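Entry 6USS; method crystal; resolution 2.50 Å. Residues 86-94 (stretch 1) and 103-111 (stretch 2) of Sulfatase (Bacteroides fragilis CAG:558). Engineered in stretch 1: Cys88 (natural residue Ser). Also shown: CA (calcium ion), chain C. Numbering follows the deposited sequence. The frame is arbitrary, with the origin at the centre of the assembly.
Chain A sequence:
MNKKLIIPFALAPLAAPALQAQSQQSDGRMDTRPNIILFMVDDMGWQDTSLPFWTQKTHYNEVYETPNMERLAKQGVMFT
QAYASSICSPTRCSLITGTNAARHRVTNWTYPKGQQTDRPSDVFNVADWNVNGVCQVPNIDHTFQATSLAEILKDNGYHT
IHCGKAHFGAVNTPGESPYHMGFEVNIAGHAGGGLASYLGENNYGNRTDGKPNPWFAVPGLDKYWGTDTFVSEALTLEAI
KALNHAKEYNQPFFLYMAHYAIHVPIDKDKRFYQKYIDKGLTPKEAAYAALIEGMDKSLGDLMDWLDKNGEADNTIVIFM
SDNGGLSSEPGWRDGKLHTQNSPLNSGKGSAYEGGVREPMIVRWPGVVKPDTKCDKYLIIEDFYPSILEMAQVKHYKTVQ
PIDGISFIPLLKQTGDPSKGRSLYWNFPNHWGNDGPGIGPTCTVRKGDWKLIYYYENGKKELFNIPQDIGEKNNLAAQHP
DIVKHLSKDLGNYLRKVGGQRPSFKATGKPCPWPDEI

Stretch 1 (86-94) SICSPTRCS
Stretch 2 (103-111) RHRVTNWTY

The most unusual feature of this contact is the imidazole of His104, which is used on its edge and on a face at once. At the edge, near the ring plane, His104 NE2 donates to OG of Ser94 at 2.9 Å and, through a weak bond, to the carbonyl O of Pro90 at 3.3 Å. Over one face lies CB of Cys93, 4.0 Å from the centroid of the His104 ring and 18° off the normal, a CH-pi contact. The remaining nitrogen, His104 ND1, accepts from the backbone N of Val106 at 3.0 Å, so the ring also braces its own chain. His104 takes chi1 p (62°) and chi2 60°; an imidazole suits this place because one nitrogen can donate while the other accepts.

The helix of stretch 1 runs from Cys88 through Ser94 and beyond, with Ile87 at its N-cap position (phi/psi -142/146). Stretch 2 enters as the end of a helix, His104 at -85/-12, and Arg105 then breaks away with positive phi (64/12). Val106 (-88/75), Thr107 (-101/-8), Asn108 (-132/177), Trp109 (-78/142) and Thr110 (-110/149) follow as loop. The register runs in reverse order: CA of Ser89 lies 4.8 Å from CA of Trp109, CA of Pro90 4.9 Å from CA of Thr107, and CA of Ser94 7.7 Å from CA of His104.

At the start of the helix, Ser89 (chi1 m) points toward the loop, and its OG accepts from Thr110 N at 3.0 Å. A water joins the side chains of the same two residues, its O 2.7 Å from Ser89 OG and 3.0 Å from Thr110 OG1 (chi1 p). A small hydroxyl side chain fits here, with CB of Ser89 just 3.2 Å from O of Asn108.

Pro90 is equally tightly placed: its CA is 3.1 Å from O of Val106. Pro90 N is 3.2 Å from Val106 O, but proline has no amide hydrogen to share, so no hydrogen bond forms. In the first turn of a helix, that lack costs no helical bond.

Apolar contacts and a local loop bond complete the packing. CG2 of Ile87 (chi1 m, chi2 m) sits 3.9 Å from CB of Trp109 (chi1 p), whose indole leads away. Asn108 (chi1 t) turns its OD1 back to accept from Trp109 N at 2.6 Å, steadying the loop. SG of Cys93 (chi1 m) lies 4.0 Å from CG1 of Val106 (chi1 t), a compact match in a buried site. Outside the contact, the engineered Cys88 (chi1 m) points sideways, its SG 2.1 Å from the calcium ion CA. Together the stretches bury 422 Å².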

# COMPACT_ATOMS: atom_id res chain seq x y z
N SER A 86 20.12 -13.95 -15.81
CA SER A 86 19.85 -13.90 -17.24
C SER A 86 18.36 -13.82 -17.56
O SER A 86 18.01 -13.75 -18.74
CB SER A 86 20.47 -15.11 -17.95
OG SER A 86 19.93 -16.33 -17.51
N ILE A 87 17.50 -13.79 -16.54
CA ILE A 87 16.05 -13.84 -16.70
C ILE A 87 15.42 -12.91 -15.68
O ILE A 87 15.92 -12.76 -14.56
CB ILE A 87 15.54 -15.30 -16.54
CG1 ILE A 87 15.91 -16.12 -17.77
CG2 ILE A 87 14.05 -15.36 -16.28
CD1 ILE A 87 15.28 -15.61 -19.05
N CYS A 88 14.29 -12.28 -16.07
CA CYS A 88 13.67 -11.22 -15.27
C CYS A 88 13.43 -11.63 -13.82
O CYS A 88 13.72 -10.86 -12.89
CB CYS A 88 12.33 -10.79 -15.88
SG CYS A 88 12.33 -10.45 -17.66
N SER A 89 12.88 -12.82 -13.59
CA SER A 89 12.38 -13.13 -12.25
C SER A 89 13.50 -13.29 -11.23
O SER A 89 13.41 -12.67 -10.16
CB SER A 89 11.46 -14.35 -12.32
OG SER A 89 10.19 -14.01 -12.83
N PRO A 90 14.56 -14.09 -11.47
CA PRO A 90 15.62 -14.15 -10.45
C PRO A 90 16.27 -12.81 -10.19
O PRO A 90 16.62 -12.51 -9.04
CB PRO A 90 16.62 -15.17 -11.04
CG PRO A 90 16.32 -15.21 -12.48
CD PRO A 90 14.82 -15.04 -12.56
N THR A 91 16.44 -11.98 -11.23
CA THR A 91 17.07 -10.68 -11.02
C THR A 91 16.21 -9.77 -10.15
O THR A 91 16.69 -9.20 -9.16
CB THR A 91 17.37 -10.02 -12.36
OG1 THR A 91 18.37 -10.78 -13.04
CG2 THR A 91 17.87 -8.59 -12.15
N ARG A 92 14.92 -9.66 -10.48
CA ARG A 92 14.08 -8.71 -9.76
C ARG A 92 13.85 -9.14 -8.32
O ARG A 92 13.87 -8.31 -7.41
CB ARG A 92 12.76 -8.50 -10.53
CG ARG A 92 12.91 -7.50 -11.70
CD ARG A 92 11.96 -7.77 -12.85
NE ARG A 92 12.46 -7.23 -14.12
CZ ARG A 92 12.38 -5.94 -14.47
NH1 ARG A 92 11.82 -5.06 -13.65
NH2 ARG A 92 12.87 -5.55 -15.65
N CYS A 93 13.66 -10.45 -8.08
CA CYS A 93 13.49 -10.96 -6.72
C CYS A 93 14.76 -10.81 -5.89
O CYS A 93 14.69 -10.55 -4.68
CB CYS A 93 13.06 -12.42 -6.77
SG CYS A 93 11.40 -12.65 -7.37
N SER A 94 15.93 -10.95 -6.51
CA SER A 94 17.18 -10.69 -5.80
C SER A 94 17.29 -9.22 -5.40
O SER A 94 17.77 -8.91 -4.30
CB SER A 94 18.36 -11.12 -6.66
OG SER A 94 18.44 -12.54 -6.76
N ARG A 103 19.52 -18.98 -3.63
CA ARG A 103 18.85 -19.12 -2.34
C ARG A 103 17.34 -18.89 -2.45
O ARG A 103 16.56 -19.63 -1.82
CB ARG A 103 19.46 -18.16 -1.33
CG ARG A 103 18.82 -18.24 0.03
CD ARG A 103 19.12 -17.01 0.86
NE ARG A 103 20.55 -16.76 1.01
CZ ARG A 103 21.33 -17.47 1.82
NH1 ARG A 103 20.82 -18.47 2.53
NH2 ARG A 103 22.62 -17.18 1.92
N HIS A 104 16.89 -17.89 -3.21
CA HIS A 104 15.45 -17.67 -3.17
C HIS A 104 14.68 -18.56 -4.14
O HIS A 104 13.45 -18.64 -4.03
CB HIS A 104 15.09 -16.19 -3.38
CG HIS A 104 15.51 -15.62 -4.70
ND1 HIS A 104 15.07 -16.11 -5.91
CD2 HIS A 104 16.31 -14.56 -4.99
CE1 HIS A 104 15.59 -15.39 -6.89
NE2 HIS A 104 16.34 -14.44 -6.36
N ARG A 105 15.36 -19.24 -5.06
CA ARG A 105 14.78 -20.28 -5.91
C ARG A 105 13.71 -19.77 -6.87
O ARG A 105 13.00 -20.59 -7.47
CB ARG A 105 14.20 -21.43 -5.09
CG ARG A 105 15.21 -22.09 -4.20
CD ARG A 105 14.53 -22.86 -3.11
NE ARG A 105 15.38 -23.89 -2.54
CZ ARG A 105 14.94 -24.83 -1.70
NH1 ARG A 105 13.66 -24.86 -1.37
NH2 ARG A 105 15.77 -25.73 -1.20
N VAL A 106 13.55 -18.46 -7.03
CA VAL A 106 12.75 -17.95 -8.13
C VAL A 106 13.69 -17.81 -9.32
O VAL A 106 14.10 -16.70 -9.67
CB VAL A 106 12.07 -16.61 -7.77
CG1 VAL A 106 10.91 -16.35 -8.67
CG2 VAL A 106 11.62 -16.60 -6.33
N THR A 107 14.06 -18.94 -9.93
CA THR A 107 15.19 -19.02 -10.85
C THR A 107 14.79 -19.00 -12.32
O THR A 107 15.67 -18.91 -13.18
CB THR A 107 16.04 -20.28 -10.58
OG1 THR A 107 15.19 -21.41 -10.35
CG2 THR A 107 16.96 -20.08 -9.37
N ASN A 108 13.50 -19.08 -12.62
CA ASN A 108 13.01 -18.85 -13.97
C ASN A 108 11.82 -17.89 -13.87
O ASN A 108 11.42 -17.51 -12.77
CB ASN A 108 12.64 -20.17 -14.64
CG ASN A 108 12.57 -20.06 -16.13
OD1 ASN A 108 12.65 -18.96 -16.69
ND2 ASN A 108 12.40 -21.20 -16.80
N TRP A 109 11.25 -17.50 -15.01
CA TRP A 109 10.26 -16.43 -14.97
C TRP A 109 8.89 -16.92 -14.48
O TRP A 109 8.45 -18.02 -14.79
CB TRP A 109 10.14 -15.74 -16.33
CG TRP A 109 9.53 -16.55 -17.43
CD1 TRP A 109 10.18 -17.36 -18.31
CD2 TRP A 109 8.13 -16.60 -17.77
NE1 TRP A 109 9.27 -17.92 -19.19
CE2 TRP A 109 8.01 -17.47 -18.88
CE3 TRP A 109 6.98 -16.00 -17.26
CZ2 TRP A 109 6.78 -17.77 -19.48
CZ3 TRP A 109 5.76 -16.27 -17.86
CH2 TRP A 109 5.67 -17.16 -18.95
N THR A 110 8.22 -16.08 -13.69
CA THR A 110 6.97 -16.45 -13.04
C THR A 110 5.78 -15.71 -13.64
O THR A 110 5.91 -14.59 -14.15
CB THR A 110 7.03 -16.14 -11.54
OG1 THR A 110 7.01 -14.72 -11.35
CG2 THR A 110 8.29 -16.70 -10.93
N TYR A 111 4.61 -16.39 -13.60
CA TYR A 111 3.29 -15.77 -13.66
C TYR A 111 2.20 -16.73 -13.17
O TYR A 111 1.52 -16.43 -12.18
CB TYR A 111 2.96 -15.24 -15.07
CG TYR A 111 1.66 -14.46 -15.08
CD1 TYR A 111 1.65 -13.06 -14.94
CD2 TYR A 111 0.43 -15.11 -15.21
CE1 TYR A 111 0.46 -12.35 -14.94
CE2 TYR A 111 -0.76 -14.40 -15.20
CZ TYR A 111 -0.74 -13.03 -15.06
OH TYR A 111 -1.92 -12.35 -15.05
CA CA C . 13.86 -9.06 -18.18
O HOH W 1 9.29 -13.09 -10.41